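Long-range contacts in CRISPR-associated protein,CRISPR-associated endonuclease Cas9 (Corynebacterium diphtheriae, PDB 6JOO), which is an engineered form of an RNA-guided CRISPR endonuclease whose natural full-length enzyme cuts both strands of target DNA with magnesium: residues Y755-G760 with G809-L814; V901-R906 with V922-Q927. All coordinates share one frame; numbering follows the deposited sequence.

How the contacts relate
Both contacts are antiparallel strand pairings in the C-terminal portion of this engineered Cas9 fusion: contact 1 in the Topo-homology domain, contact 2 in the C-terminal domain that follows it. Their centres lie about 18 Å apart, and they meet at the chain terminus. K756 NZ of contact 1 is 2.7 Å from OXT of Q927 in contact 2, a salt bridge that joins the two contacts, while L814 CD1 lies 3.8 Å from Q927 O and the backbone of L814 packs on the indole of W924. In Cas9 enzymes this C-terminal region generally includes the PAM-interacting part. The nearest atoms of contacts 1 and 2 are about 9 Å and 5 Å from bound nucleic acid.

Contact 1 (Y755-G760 with G809-L814); sequences YKITSG and GNAEYL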
ATOM      1  N   TYR A 755     -18.659  11.101 -26.220  1.00 69.96           N
ATOM      2  CA  TYR A 755     -18.826  11.980 -27.368  1.00 69.64           C
ATOM      3  C   TYR A 755     -20.152  11.713 -28.068  1.00 73.41           C
ATOM      4  O   TYR A 755     -20.670  10.592 -28.054  1.00 74.10           O
ATOM      5  CB  TYR A 755     -17.684  11.809 -28.377  1.00 63.04           C
ATOM      6  CG  TYR A 755     -16.329  12.268 -27.883  1.00 61.66           C
ATOM      7  CD1 TYR A 755     -15.553  11.451 -27.070  1.00 51.41           C
ATOM      8  CD2 TYR A 755     -15.820  13.512 -28.240  1.00 77.00           C
ATOM      9  CE1 TYR A 755     -14.314  11.861 -26.618  1.00 60.17           C
ATOM     10  CE2 TYR A 755     -14.580  13.933 -27.793  1.00 93.64           C
ATOM     11  CZ  TYR A 755     -13.831  13.102 -26.981  1.00 92.44           C
ATOM     12  OH  TYR A 755     -12.593  13.504 -26.526  1.00 96.77           O
ATOM     13  N   LYS A 756     -20.699  12.765 -28.673  1.00 57.02           N
ATOM     14  CA  LYS A 756     -21.813  12.670 -29.606  1.00 63.37           C
ATOM     15  C   LYS A 756     -21.271  12.935 -31.000  1.00 83.17           C
ATOM     16  O   LYS A 756     -20.671  13.988 -31.243  1.00 87.31           O
ATOM     17  CB  LYS A 756     -22.917  13.669 -29.270  1.00 74.02           C
ATOM     18  CG  LYS A 756     -23.838  13.943 -30.444  1.00 79.98           C
ATOM     19  CD  LYS A 756     -24.698  15.161 -30.201  1.00 95.58           C
ATOM     20  CE  LYS A 756     -25.723  14.888 -29.126  1.00 92.18           C
ATOM     21  NZ  LYS A 756     -26.566  16.085 -28.860  1.00108.60           N
ATOM     22  N   ILE A 757     -21.481  11.991 -31.906  1.00 86.70           N
ATOM     23  CA  ILE A 757     -20.959  12.075 -33.263  1.00 72.38           C
ATOM     24  C   ILE A 757     -22.114  12.426 -34.189  1.00 87.78           C
ATOM     25  O   ILE A 757     -23.055  11.643 -34.356  1.00100.74           O
ATOM     26  CB  ILE A 757     -20.273  10.770 -33.682  1.00 59.58           C
ATOM     27  CG1 ILE A 757     -19.094  10.493 -32.755  1.00 60.05           C
ATOM     28  CG2 ILE A 757     -19.817  10.854 -35.129  1.00 60.01           C
ATOM     29  CD1 ILE A 757     -18.282   9.298 -33.140  1.00 62.92           C
ATOM     30  N   THR A 758     -22.045  13.611 -34.786  1.00 67.12           N
ATOM     31  CA  THR A 758     -23.057  14.088 -35.726  1.00 99.24           C
ATOM     32  C   THR A 758     -22.504  13.874 -37.130  1.00128.60           C
ATOM     33  O   THR A 758     -21.772  14.706 -37.666  1.00146.60           O
ATOM     34  CB  THR A 758     -23.396  15.551 -35.466  1.00102.41           C
ATOM     35  OG1 THR A 758     -22.200  16.338 -35.542  1.00108.38           O
ATOM     36  CG2 THR A 758     -24.009  15.714 -34.086  1.00101.98           C
ATOM     37  N   SER A 759     -22.849  12.736 -37.724  1.00127.76           N
ATOM     38  CA  SER A 759     -22.375  12.384 -39.053  1.00134.37           C
ATOM     39  C   SER A 759     -23.401  12.663 -40.142  1.00146.17           C
ATOM     40  O   SER A 759     -23.138  12.370 -41.312  1.00159.69           O
ATOM     41  CB  SER A 759     -21.971  10.907 -39.096  1.00130.48           C
ATOM     42  OG  SER A 759     -23.086  10.070 -38.846  1.00128.58           O
ATOM     43  N   GLY A 760     -24.556  13.225 -39.791  1.00135.60           N
ATOM     44  CA  GLY A 760     -25.625  13.455 -40.730  1.00146.37           C
ATOM     45  C   GLY A 760     -26.590  12.295 -40.869  1.00153.32           C
ATOM     46  O   GLY A 760     -27.785  12.517 -41.088  1.00165.62           O
ATOM     47  N   GLY A 809     -14.122  17.094 -36.924  1.00 57.23           N
ATOM     48  CA  GLY A 809     -14.890  18.004 -36.103  1.00 75.03           C
ATOM     49  C   GLY A 809     -16.350  17.652 -35.941  1.00 74.14           C
ATOM     50  O   GLY A 809     -17.178  18.553 -35.771  1.00 91.59           O
ATOM     51  N   ASN A 810     -16.698  16.367 -35.987  1.00 76.89           N
ATOM     52  CA  ASN A 810     -18.081  15.933 -35.852  1.00 87.98           C
ATOM     53  C   ASN A 810     -18.341  15.225 -34.533  1.00 83.49           C
ATOM     54  O   ASN A 810     -19.435  14.690 -34.330  1.00 96.35           O
ATOM     55  CB  ASN A 810     -18.465  15.029 -37.021  1.00104.14           C
ATOM     56  CG  ASN A 810     -18.649  15.800 -38.305  1.00111.49           C
ATOM     57  OD1 ASN A 810     -17.859  15.676 -39.237  1.00121.40           O
ATOM     58  ND2 ASN A 810     -19.698  16.614 -38.358  1.00114.34           N
ATOM     59  N   ALA A 811     -17.364  15.209 -33.635  1.00 97.46           N
ATOM     60  CA  ALA A 811     -17.503  14.588 -32.326  1.00 96.26           C
ATOM     61  C   ALA A 811     -17.547  15.686 -31.274  1.00 96.25           C
ATOM     62  O   ALA A 811     -16.610  16.481 -31.163  1.00 95.16           O
ATOM     63  CB  ALA A 811     -16.355  13.619 -32.051  1.00 92.65           C
ATOM     64  N   GLU A 812     -18.637  15.728 -30.510  1.00 96.82           N
ATOM     65  CA  GLU A 812     -18.860  16.754 -29.497  1.00 79.89           C
ATOM     66  C   GLU A 812     -18.577  16.166 -28.120  1.00 70.37           C
ATOM     67  O   GLU A 812     -19.293  15.271 -27.662  1.00 72.19           O
ATOM     68  CB  GLU A 812     -20.286  17.297 -29.574  1.00 87.42           C
ATOM     69  CG  GLU A 812     -20.638  18.285 -28.468  1.00101.18           C
ATOM     70  CD  GLU A 812     -22.120  18.630 -28.442  1.00124.47           C
ATOM     71  OE1 GLU A 812     -22.856  18.176 -29.343  1.00135.87           O
ATOM     72  OE2 GLU A 812     -22.549  19.351 -27.516  1.00125.79           O
ATOM     73  N   TYR A 813     -17.535  16.675 -27.468  1.00 81.86           N
ATOM     74  CA  TYR A 813     -17.237  16.283 -26.097  1.00 73.87           C
ATOM     75  C   TYR A 813     -18.381  16.705 -25.180  1.00 83.57           C
ATOM     76  O   TYR A 813     -18.660  17.898 -25.030  1.00104.47           O
ATOM     77  CB  TYR A 813     -15.917  16.918 -25.655  1.00 74.55           C
ATOM     78  CG  TYR A 813     -15.327  16.365 -24.372  1.00 69.91           C
ATOM     79  CD1 TYR A 813     -15.906  15.285 -23.720  1.00 58.80           C
ATOM     80  CD2 TYR A 813     -14.190  16.936 -23.814  1.00 50.68           C
ATOM     81  CE1 TYR A 813     -15.369  14.789 -22.551  1.00 52.09           C
ATOM     82  CE2 TYR A 813     -13.644  16.445 -22.647  1.00 42.79           C
ATOM     83  CZ  TYR A 813     -14.238  15.372 -22.016  1.00 50.51           C
ATOM     84  OH  TYR A 813     -13.701  14.875 -20.847  1.00 59.91           O
ATOM     85  N   LEU A 814     -19.050  15.719 -24.579  1.00 63.25           N
ATOM     86  CA  LEU A 814     -20.178  15.941 -23.681  1.00 61.74           C
ATOM     87  C   LEU A 814     -19.802  15.844 -22.208  1.00 74.19           C
ATOM     88  O   LEU A 814     -20.266  16.655 -21.403  1.00 91.12           O
ATOM     89  CB  LEU A 814     -21.297  14.933 -23.974  1.00 72.38           C
ATOM     90  CG  LEU A 814     -21.796  14.837 -25.418  1.00 78.30           C
ATOM     91  CD1 LEU A 814     -22.863  13.755 -25.573  1.00 61.91           C
ATOM     92  CD2 LEU A 814     -22.322  16.181 -25.887  1.00 86.89           C
TER
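K756 and E812 sit opposite each other as an antiparallel hydrogen-bonded pair, K756 N giving to E812 O (3.0 Å) and E812 N to K756 O (2.8 Å). Their side chains run side by side on one face, where L814 CD1 reaches across to K756. The lysine begins with CB against that methyl, L814 CD1, at 3.7 Å. Its CG lies anti to the backbone N (chi1 160°), and CD then passes E812 OE1 at 3.6 Å. The chain bends at chi3 (-70°), which turns CE aside, and the ammonium ends 4.3 Å from E812 OE1 (NZ to OE1), beyond salt-bridge range; its closer anionic partner is the terminal carboxylate of Q927. A lysine suits this place because CB can lie on leucine and the long flexible chain can carry the amino group on to that carboxylate.

On the other face the side chains of Y755, I757 and A811 touch helix 800-808. The small A811 leaves room for the ring of Y755, whose CD2 touches A811 CB at 3.8 Å. Y813 shares this face, its OH bonded to F784 O; its ring and that of Y755 are nearly parallel (22°) but barely overlap. One residue on from I757, T758 N donates to N810 O (2.9 Å). This is the regular pairing of central strand 749-757 with outer strand 811-817, in a three-stranded antiparallel sheet of the Topo-homology domain with helix 800-808 against one face.

Contact 2 (V901-R906 with V922-Q927); sequences VTVVRR and VTWKVQ
V903 lies against one face of the indole of W924, and this is the tightly packed side of the contact. The two form an antiparallel hydrogen-bonded pair, V903 N to W924 O (2.8 Å) and W924 N to V903 O (3.1 Å), with their side chains pointing the same way. V903 CB approaches the face of the five-membered ring, 3.8 Å from its centroid, a CH-pi contact, and CG2 lies over the same face, displaced toward the rim, 3.6 Å from CE2. A branched valine offers the indole methyl groups without a long chain to be accommodated. V926 CG2 meets V903 CG2, and the backbone V926 N donates to V901 O.

R905 comes to the indole from its edge, the guanidinium plane turned 54° from the ring. A bend at chi2 (70°) sets CD near V922 O, and NH2 gives a hydrogen bond to that oxygen (3.1 Å), which lies close to the guanidinium plane. D821 takes NH1 in a salt bridge, so this largely buried charge has a counterion. The T923 hydroxyl takes the next backbone N-H: R905 N donates to T923 OG1 (2.9 Å) along a nearly straight N-H line (167°).

On the opposite face T902 and K925 form a non-hydrogen-bonded pair. T902 is still closely packed, its CG2 lying on the backbone of W924, 3.3 Å from W924 O. The loose, solvent-facing part is K925: its CG passes T902 OG1 at 3.9 Å, and the extended chain then leads the amino group away, as suits a long charged residue on an outer surface. The arrangement is that of an antiparallel sheet edge, with short strand 924-925 outermost in this chain, beside strand 902-904, in an antiparallel sheet of the Cas9 C-terminal domain.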
ATOM      1  N   VAL A 901     -29.780   8.084 -20.364  1.00 85.04           N
ATOM      2  CA  VAL A 901     -28.845   7.892 -19.262  1.00 66.69           C
ATOM      3  C   VAL A 901     -28.479   9.237 -18.652  1.00 65.51           C
ATOM      4  O   VAL A 901     -28.233  10.215 -19.367  1.00 73.34           O
ATOM      5  CB  VAL A 901     -27.589   7.138 -19.742  1.00 72.37           C
ATOM      6  CG1 VAL A 901     -26.582   6.984 -18.611  1.00 71.47           C
ATOM      7  CG2 VAL A 901     -27.964   5.779 -20.315  1.00 44.45           C
ATOM      8  N   THR A 902     -28.442   9.280 -17.319  1.00 89.25           N
ATOM      9  CA  THR A 902     -28.027  10.450 -16.557  1.00 86.46           C
ATOM     10  C   THR A 902     -26.930  10.037 -15.587  1.00 72.80           C
ATOM     11  O   THR A 902     -27.084   9.054 -14.854  1.00 75.71           O
ATOM     12  CB  THR A 902     -29.200  11.063 -15.783  1.00 83.04           C
ATOM     13  OG1 THR A 902     -30.312  11.256 -16.665  1.00 99.48           O
ATOM     14  CG2 THR A 902     -28.805  12.403 -15.187  1.00 61.23           C
ATOM     15  N   VAL A 903     -25.829  10.779 -15.593  1.00 58.92           N
ATOM     16  CA  VAL A 903     -24.718  10.553 -14.675  1.00 57.99           C
ATOM     17  C   VAL A 903     -24.999  11.320 -13.389  1.00 74.93           C
ATOM     18  O   VAL A 903     -25.222  12.534 -13.420  1.00 66.80           O
ATOM     19  CB  VAL A 903     -23.391  10.998 -15.311  1.00 62.32           C
ATOM     20  CG1 VAL A 903     -22.209  10.662 -14.417  1.00 70.41           C
ATOM     21  CG2 VAL A 903     -23.230  10.372 -16.685  1.00 66.70           C
ATOM     22  N   VAL A 904     -24.985  10.618 -12.260  1.00 70.47           N
ATOM     23  CA  VAL A 904     -25.443  11.160 -10.984  1.00 70.43           C
ATOM     24  C   VAL A 904     -24.252  11.293 -10.044  1.00 66.37           C
ATOM     25  O   VAL A 904     -23.580  10.300  -9.737  1.00 75.22           O
ATOM     26  CB  VAL A 904     -26.539  10.278 -10.366  1.00 68.12           C
ATOM     27  CG1 VAL A 904     -27.036  10.867  -9.057  1.00 80.86           C
ATOM     28  CG2 VAL A 904     -27.680  10.117 -11.343  1.00 79.28           C
ATOM     29  N   ARG A 905     -23.994  12.517  -9.587  1.00 57.60           N
ATOM     30  CA  ARG A 905     -22.987  12.802  -8.573  1.00 75.40           C
ATOM     31  C   ARG A 905     -23.681  13.352  -7.336  1.00 80.13           C
ATOM     32  O   ARG A 905     -24.649  14.110  -7.445  1.00 75.23           O
ATOM     33  CB  ARG A 905     -21.938  13.798  -9.077  1.00 77.96           C
ATOM     34  CG  ARG A 905     -20.817  13.182  -9.906  1.00 87.03           C
ATOM     35  CD  ARG A 905     -21.292  12.688 -11.268  1.00 77.03           C
ATOM     36  NE  ARG A 905     -20.215  12.039 -12.014  1.00 49.74           N
ATOM     37  CZ  ARG A 905     -19.563  12.595 -13.031  1.00 64.42           C
ATOM     38  NH1 ARG A 905     -18.597  11.925 -13.646  1.00 81.44           N
ATOM     39  NH2 ARG A 905     -19.881  13.817 -13.438  1.00 53.57           N
ATOM     40  N   ARG A 906     -23.187  12.973  -6.160  1.00 73.69           N
ATOM     41  CA  ARG A 906     -23.848  13.301  -4.903  1.00 67.12           C
ATOM     42  C   ARG A 906     -22.869  13.944  -3.929  1.00 76.76           C
ATOM     43  O   ARG A 906     -21.649  13.818  -4.061  1.00 82.30           O
ATOM     44  CB  ARG A 906     -24.471  12.056  -4.253  1.00 55.95           C
ATOM     45  CG  ARG A 906     -25.375  11.249  -5.173  1.00 62.45           C
ATOM     46  CD  ARG A 906     -25.930  10.009  -4.481  1.00 43.22           C
ATOM     47  NE  ARG A 906     -26.819   9.250  -5.355  1.00 73.34           N
ATOM     48  CZ  ARG A 906     -28.109   9.522  -5.529  1.00 75.72           C
ATOM     49  NH1 ARG A 906     -28.663  10.541  -4.888  1.00 73.42           N
ATOM     50  NH2 ARG A 906     -28.843   8.776  -6.346  1.00 86.02           N
ATOM     51  N   VAL A 922     -20.353  17.005 -11.135  1.00 71.91           N
ATOM     52  CA  VAL A 922     -21.736  17.460 -11.172  1.00 60.95           C
ATOM     53  C   VAL A 922     -22.574  16.509 -12.017  1.00 80.47           C
ATOM     54  O   VAL A 922     -22.080  15.876 -12.956  1.00 86.53           O
ATOM     55  CB  VAL A 922     -21.822  18.915 -11.694  1.00 56.14           C
ATOM     56  CG1 VAL A 922     -22.525  18.995 -13.049  1.00 84.17           C
ATOM     57  CG2 VAL A 922     -22.500  19.797 -10.666  1.00 81.44           C
ATOM     58  N   THR A 923     -23.852  16.397 -11.658  1.00 60.93           N
ATOM     59  CA  THR A 923     -24.779  15.539 -12.386  1.00 51.25           C
ATOM     60  C   THR A 923     -25.080  16.127 -13.758  1.00 64.65           C
ATOM     61  O   THR A 923     -25.383  17.318 -13.882  1.00 66.68           O
ATOM     62  CB  THR A 923     -26.073  15.366 -11.590  1.00 54.48           C
ATOM     63  OG1 THR A 923     -25.837  14.512 -10.462  1.00 75.43           O
ATOM     64  CG2 THR A 923     -27.181  14.780 -12.462  1.00 44.33           C
ATOM     65  N   TRP A 924     -24.992  15.292 -14.792  1.00 65.68           N
ATOM     66  CA  TRP A 924     -25.266  15.716 -16.157  1.00 73.03           C
ATOM     67  C   TRP A 924     -25.981  14.594 -16.895  1.00 89.63           C
ATOM     68  O   TRP A 924     -25.919  13.427 -16.503  1.00 96.13           O
ATOM     69  CB  TRP A 924     -23.984  16.126 -16.895  1.00 68.13           C
ATOM     70  CG  TRP A 924     -22.963  15.036 -16.995  1.00 77.73           C
ATOM     71  CD1 TRP A 924     -22.168  14.561 -15.993  1.00 80.96           C
ATOM     72  CD2 TRP A 924     -22.612  14.296 -18.170  1.00 89.20           C
ATOM     73  NE1 TRP A 924     -21.350  13.565 -16.467  1.00 79.72           N
ATOM     74  CE2 TRP A 924     -21.602  13.383 -17.801  1.00 78.92           C
ATOM     75  CE3 TRP A 924     -23.055  14.314 -19.496  1.00 78.28           C
ATOM     76  CZ2 TRP A 924     -21.030  12.499 -18.709  1.00 69.71           C
ATOM     77  CZ3 TRP A 924     -22.486  13.434 -20.395  1.00 63.70           C
ATOM     78  CH2 TRP A 924     -21.485  12.538 -19.998  1.00 72.39           C
ATOM     79  N   LYS A 925     -26.665  14.966 -17.971  1.00 79.84           N
ATOM     80  CA  LYS A 925     -27.481  14.048 -18.750  1.00 80.12           C
ATOM     81  C   LYS A 925     -26.837  13.825 -20.110  1.00 77.40           C
ATOM     82  O   LYS A 925     -26.450  14.783 -20.785  1.00 70.12           O
ATOM     83  CB  LYS A 925     -28.902  14.590 -18.916  1.00 87.46           C
ATOM     84  CG  LYS A 925     -29.842  13.664 -19.666  1.00 90.43           C
ATOM     85  CD  LYS A 925     -31.279  14.134 -19.538  1.00 92.68           C
ATOM     86  CE  LYS A 925     -32.246  13.063 -20.008  1.00103.43           C
ATOM     87  NZ  LYS A 925     -33.663  13.397 -19.692  1.00114.36           N
ATOM     88  N   VAL A 926     -26.720  12.560 -20.506  1.00 69.52           N
ATOM     89  CA  VAL A 926     -26.106  12.200 -21.779  1.00 65.31           C
ATOM     90  C   VAL A 926     -27.156  12.375 -22.872  1.00 68.28           C
ATOM     91  O   VAL A 926     -28.093  11.581 -22.974  1.00 81.98           O
ATOM     92  CB  VAL A 926     -25.559  10.768 -21.756  1.00 67.11           C
ATOM     93  CG1 VAL A 926     -24.759  10.480 -23.018  1.00 68.25           C
ATOM     94  CG2 VAL A 926     -24.709  10.543 -20.517  1.00 66.87           C
ATOM     95  N   GLN A 927     -27.004  13.421 -23.683  1.00 58.84           N
ATOM     96  CA  GLN A 927     -27.927  13.693 -24.783  1.00 65.53           C
ATOM     97  C   GLN A 927     -27.330  14.694 -25.766  1.00 89.17           C
ATOM     98  O   GLN A 927     -26.322  15.345 -25.487  1.00 98.49           O
ATOM     99  CB  GLN A 927     -29.261  14.229 -24.256  1.00 70.77           C
ATOM    100  CG  GLN A 927     -29.142  15.602 -23.614  1.00 90.22           C
ATOM    101  CD  GLN A 927     -30.467  16.152 -23.120  1.00108.20           C
ATOM    102  OE1 GLN A 927     -31.522  15.550 -23.320  1.00118.99           O
ATOM    103  NE2 GLN A 927     -30.415  17.307 -22.467  1.00116.76           N
ATOM    104  OXT GLN A 927     -27.856  14.885 -26.863  1.00110.57           O
TER